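PDB 1G0D: protein-glutamine gamma-glutamyltransferase 2 from Pagrus major, which probably catalyses the calcium-dependent cross-linking of peptide-bound glutamine to lysine side chains and other primary amines, with release of ammonia. Local coordinates for residues G593-W598 with V679-K684. Sequence-based numbering, arbitrary orientation.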
ATOM      1  N   GLY A 593     -22.501  18.152 -14.889  1.00 38.29           N
ATOM      2  CA  GLY A 593     -22.396  19.595 -14.819  1.00 41.83           C
ATOM      3  C   GLY A 593     -21.128  20.056 -14.131  1.00 45.69           C
ATOM      4  O   GLY A 593     -20.524  19.299 -13.370  1.00 52.37           O
ATOM      5  N   LYS A 594     -20.720  21.298 -14.396  1.00 46.93           N
ATOM      6  CA  LYS A 594     -19.517  21.891 -13.786  1.00 43.77           C
ATOM      7  C   LYS A 594     -19.474  21.841 -12.243  1.00 39.64           C
ATOM      8  O   LYS A 594     -20.427  22.217 -11.559  1.00 38.97           O
ATOM      9  CB  LYS A 594     -19.374  23.342 -14.258  1.00 46.94           C
ATOM     10  CG  LYS A 594     -18.149  24.062 -13.718  1.00 50.09           C
ATOM     11  CD  LYS A 594     -17.485  24.885 -14.814  1.00 54.39           C
ATOM     12  CE  LYS A 594     -16.772  26.122 -14.256  1.00 57.63           C
ATOM     13  NZ  LYS A 594     -17.684  27.162 -13.654  1.00 58.16           N
ATOM     14  N   ALA A 595     -18.350  21.382 -11.706  1.00 34.05           N
ATOM     15  CA  ALA A 595     -18.194  21.272 -10.269  1.00 28.50           C
ATOM     16  C   ALA A 595     -17.421  22.460  -9.791  1.00 27.13           C
ATOM     17  O   ALA A 595     -16.444  22.848 -10.418  1.00 26.12           O
ATOM     18  CB  ALA A 595     -17.453  20.010  -9.919  1.00 29.75           C
ATOM     19  N   VAL A 596     -17.858  23.025  -8.667  1.00 25.84           N
ATOM     20  CA  VAL A 596     -17.225  24.190  -8.073  1.00 26.47           C
ATOM     21  C   VAL A 596     -17.079  24.017  -6.578  1.00 26.58           C
ATOM     22  O   VAL A 596     -18.006  23.515  -5.968  1.00 24.79           O
ATOM     23  CB  VAL A 596     -18.086  25.420  -8.302  1.00 24.68           C
ATOM     24  CG1 VAL A 596     -17.536  26.592  -7.468  1.00 21.39           C
ATOM     25  CG2 VAL A 596     -18.108  25.731  -9.785  1.00 24.21           C
ATOM     26  N   VAL A 597     -15.939  24.442  -6.002  1.00 28.32           N
ATOM     27  CA  VAL A 597     -15.682  24.310  -4.556  1.00 29.16           C
ATOM     28  C   VAL A 597     -16.772  24.930  -3.720  1.00 33.74           C
ATOM     29  O   VAL A 597     -17.249  26.035  -4.028  1.00 37.68           O
ATOM     30  CB  VAL A 597     -14.389  24.990  -4.100  1.00 27.52           C
ATOM     31  CG1 VAL A 597     -13.694  24.111  -3.071  1.00 28.38           C
ATOM     32  CG2 VAL A 597     -13.506  25.276  -5.271  1.00 29.74           C
ATOM     33  N   TRP A 598     -17.155  24.219  -2.659  1.00 34.46           N
ATOM     34  CA  TRP A 598     -18.197  24.672  -1.753  1.00 35.65           C
ATOM     35  C   TRP A 598     -19.529  24.936  -2.419  1.00 34.82           C
ATOM     36  O   TRP A 598     -20.333  25.686  -1.893  1.00 38.48           O
ATOM     37  CB  TRP A 598     -17.740  25.927  -1.068  1.00 37.20           C
ATOM     38  CG  TRP A 598     -16.470  25.715  -0.375  1.00 44.68           C
ATOM     39  CD1 TRP A 598     -15.347  26.458  -0.500  1.00 47.02           C
ATOM     40  CD2 TRP A 598     -16.197  24.734   0.633  1.00 49.06           C
ATOM     41  NE1 TRP A 598     -14.381  26.012   0.371  1.00 50.13           N
ATOM     42  CE2 TRP A 598     -14.875  24.955   1.080  1.00 49.46           C
ATOM     43  CE3 TRP A 598     -16.941  23.693   1.202  1.00 54.06           C
ATOM     44  CZ2 TRP A 598     -14.275  24.174   2.076  1.00 50.29           C
ATOM     45  CZ3 TRP A 598     -16.341  22.910   2.197  1.00 57.42           C
ATOM     46  CH2 TRP A 598     -15.018  23.161   2.622  1.00 55.54           C
ATOM     47  N   VAL A 679     -13.587  13.955 -11.493  1.00 17.05           N
ATOM     48  CA  VAL A 679     -14.353  15.184 -11.435  1.00 20.13           C
ATOM     49  C   VAL A 679     -13.390  16.373 -11.242  1.00 19.74           C
ATOM     50  O   VAL A 679     -12.694  16.434 -10.221  1.00 21.47           O
ATOM     51  CB  VAL A 679     -15.387  15.140 -10.241  1.00 20.32           C
ATOM     52  CG1 VAL A 679     -16.233  16.396 -10.255  1.00 21.57           C
ATOM     53  CG2 VAL A 679     -16.288  13.923 -10.371  1.00 21.47           C
ATOM     54  N   VAL A 680     -13.332  17.296 -12.217  1.00 16.73           N
ATOM     55  CA  VAL A 680     -12.476  18.482 -12.089  1.00 11.66           C
ATOM     56  C   VAL A 680     -13.184  19.590 -11.265  1.00 15.28           C
ATOM     57  O   VAL A 680     -14.184  20.168 -11.706  1.00 12.29           O
ATOM     58  CB  VAL A 680     -12.084  19.020 -13.472  1.00  9.80           C
ATOM     59  CG1 VAL A 680     -11.050  20.108 -13.338  1.00  6.91           C
ATOM     60  CG2 VAL A 680     -11.511  17.914 -14.311  1.00 10.24           C
ATOM     61  N   VAL A 681     -12.683  19.858 -10.055  1.00 16.49           N
ATOM     62  CA  VAL A 681     -13.283  20.871  -9.192  1.00 18.29           C
ATOM     63  C   VAL A 681     -12.687  22.258  -9.473  1.00 21.88           C
ATOM     64  O   VAL A 681     -11.473  22.494  -9.383  1.00 24.43           O
ATOM     65  CB  VAL A 681     -13.118  20.489  -7.698  1.00 21.59           C
ATOM     66  CG1 VAL A 681     -13.680  21.570  -6.807  1.00 19.00           C
ATOM     67  CG2 VAL A 681     -13.830  19.181  -7.413  1.00 22.01           C
ATOM     68  N   HIS A 682     -13.571  23.181  -9.833  1.00 24.57           N
ATOM     69  CA  HIS A 682     -13.171  24.525 -10.183  1.00 20.53           C
ATOM     70  C   HIS A 682     -13.380  25.531  -9.104  1.00 25.23           C
ATOM     71  O   HIS A 682     -13.945  25.288  -8.037  1.00 22.36           O
ATOM     72  CB  HIS A 682     -13.975  25.065 -11.372  1.00 14.10           C
ATOM     73  CG  HIS A 682     -13.837  24.279 -12.630  1.00 16.65           C
ATOM     74  ND1 HIS A 682     -12.751  24.401 -13.476  1.00 20.39           N
ATOM     75  CD2 HIS A 682     -14.645  23.348 -13.189  1.00 18.33           C
ATOM     76  CE1 HIS A 682     -12.893  23.576 -14.498  1.00 21.18           C
ATOM     77  NE2 HIS A 682     -14.037  22.924 -14.350  1.00 21.79           N
ATOM     78  N   LYS A 683     -12.919  26.697  -9.505  1.00 32.12           N
ATOM     79  CA  LYS A 683     -13.015  27.947  -8.834  1.00 39.04           C
ATOM     80  C   LYS A 683     -11.799  28.709  -8.488  1.00 44.57           C
ATOM     81  O   LYS A 683     -11.284  28.672  -7.375  1.00 46.78           O
ATOM     82  CB  LYS A 683     -13.946  27.894  -7.668  1.00 41.37           C
ATOM     83  CG  LYS A 683     -15.187  28.606  -8.080  1.00 45.31           C
ATOM     84  CD  LYS A 683     -15.176  29.996  -7.556  1.00 50.45           C
ATOM     85  CE  LYS A 683     -15.240  29.954  -6.044  1.00 51.76           C
ATOM     86  NZ  LYS A 683     -14.231  30.884  -5.521  1.00 58.25           N
ATOM     87  N   LYS A 684     -11.429  29.446  -9.531  1.00 49.84           N
ATOM     88  CA  LYS A 684     -10.347  30.412  -9.660  1.00 53.19           C
ATOM     89  C   LYS A 684     -10.500  31.499  -8.562  1.00 56.59           C
ATOM     90  O   LYS A 684      -9.671  31.502  -7.609  1.00 58.85           O
ATOM     91  CB  LYS A 684     -10.452  31.074 -11.058  1.00 51.79           C
ATOM     92  CG  LYS A 684     -10.697  30.134 -12.306  1.00 53.61           C
ATOM     93  CD  LYS A 684     -11.922  29.144 -12.283  1.00 49.87           C
ATOM     94  CE  LYS A 684     -11.555  27.749 -12.854  1.00 45.24           C
ATOM     95  NZ  LYS A 684     -10.299  27.190 -12.259  1.00 42.54           N
TER
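Val596 pairs in parallel with His682, whose backbone is held through its N-H and, less surely, its carbonyl: His682 N donates to Ala595 O at 3.0 Å, and Val597 N probably donates to His682 O, an oxygen whose position is less certain. The first bond is nearly straight at hydrogen (162°), although the donor stands above the plane of the Ala595 carbonyl. The tighter, buried side is made by Ala595, Val679 and Val681. Ala595 CB lies 3.8 Å from Val679 CG1, while Val681 directs its CG1 branch, anti to the backbone N, to within 3.7 Å of Val597 N. On the face carrying Val596 and His682, the looser and more solvent-exposed one, the Lys594 chain crosses the His682 imidazole at about a right angle. Lys594 CE makes a CH-pi contact over the ring, 4.0 Å from its centroid and 28° off the normal, and Ala595 O sits at the ring edge. An alanine in place of His682 would probably keep the backbone pairing but leave the aliphatic part of Lys594 without its flat support and free to turn. Lys683 lies beyond the pairing, and its chain leads away. In the C-terminal immunoglobulin-like domain, the short strand 595-596 lies at one margin of a mixed sheet beside strand 673-682, which on its other flank runs antiparallel to strand 659-666.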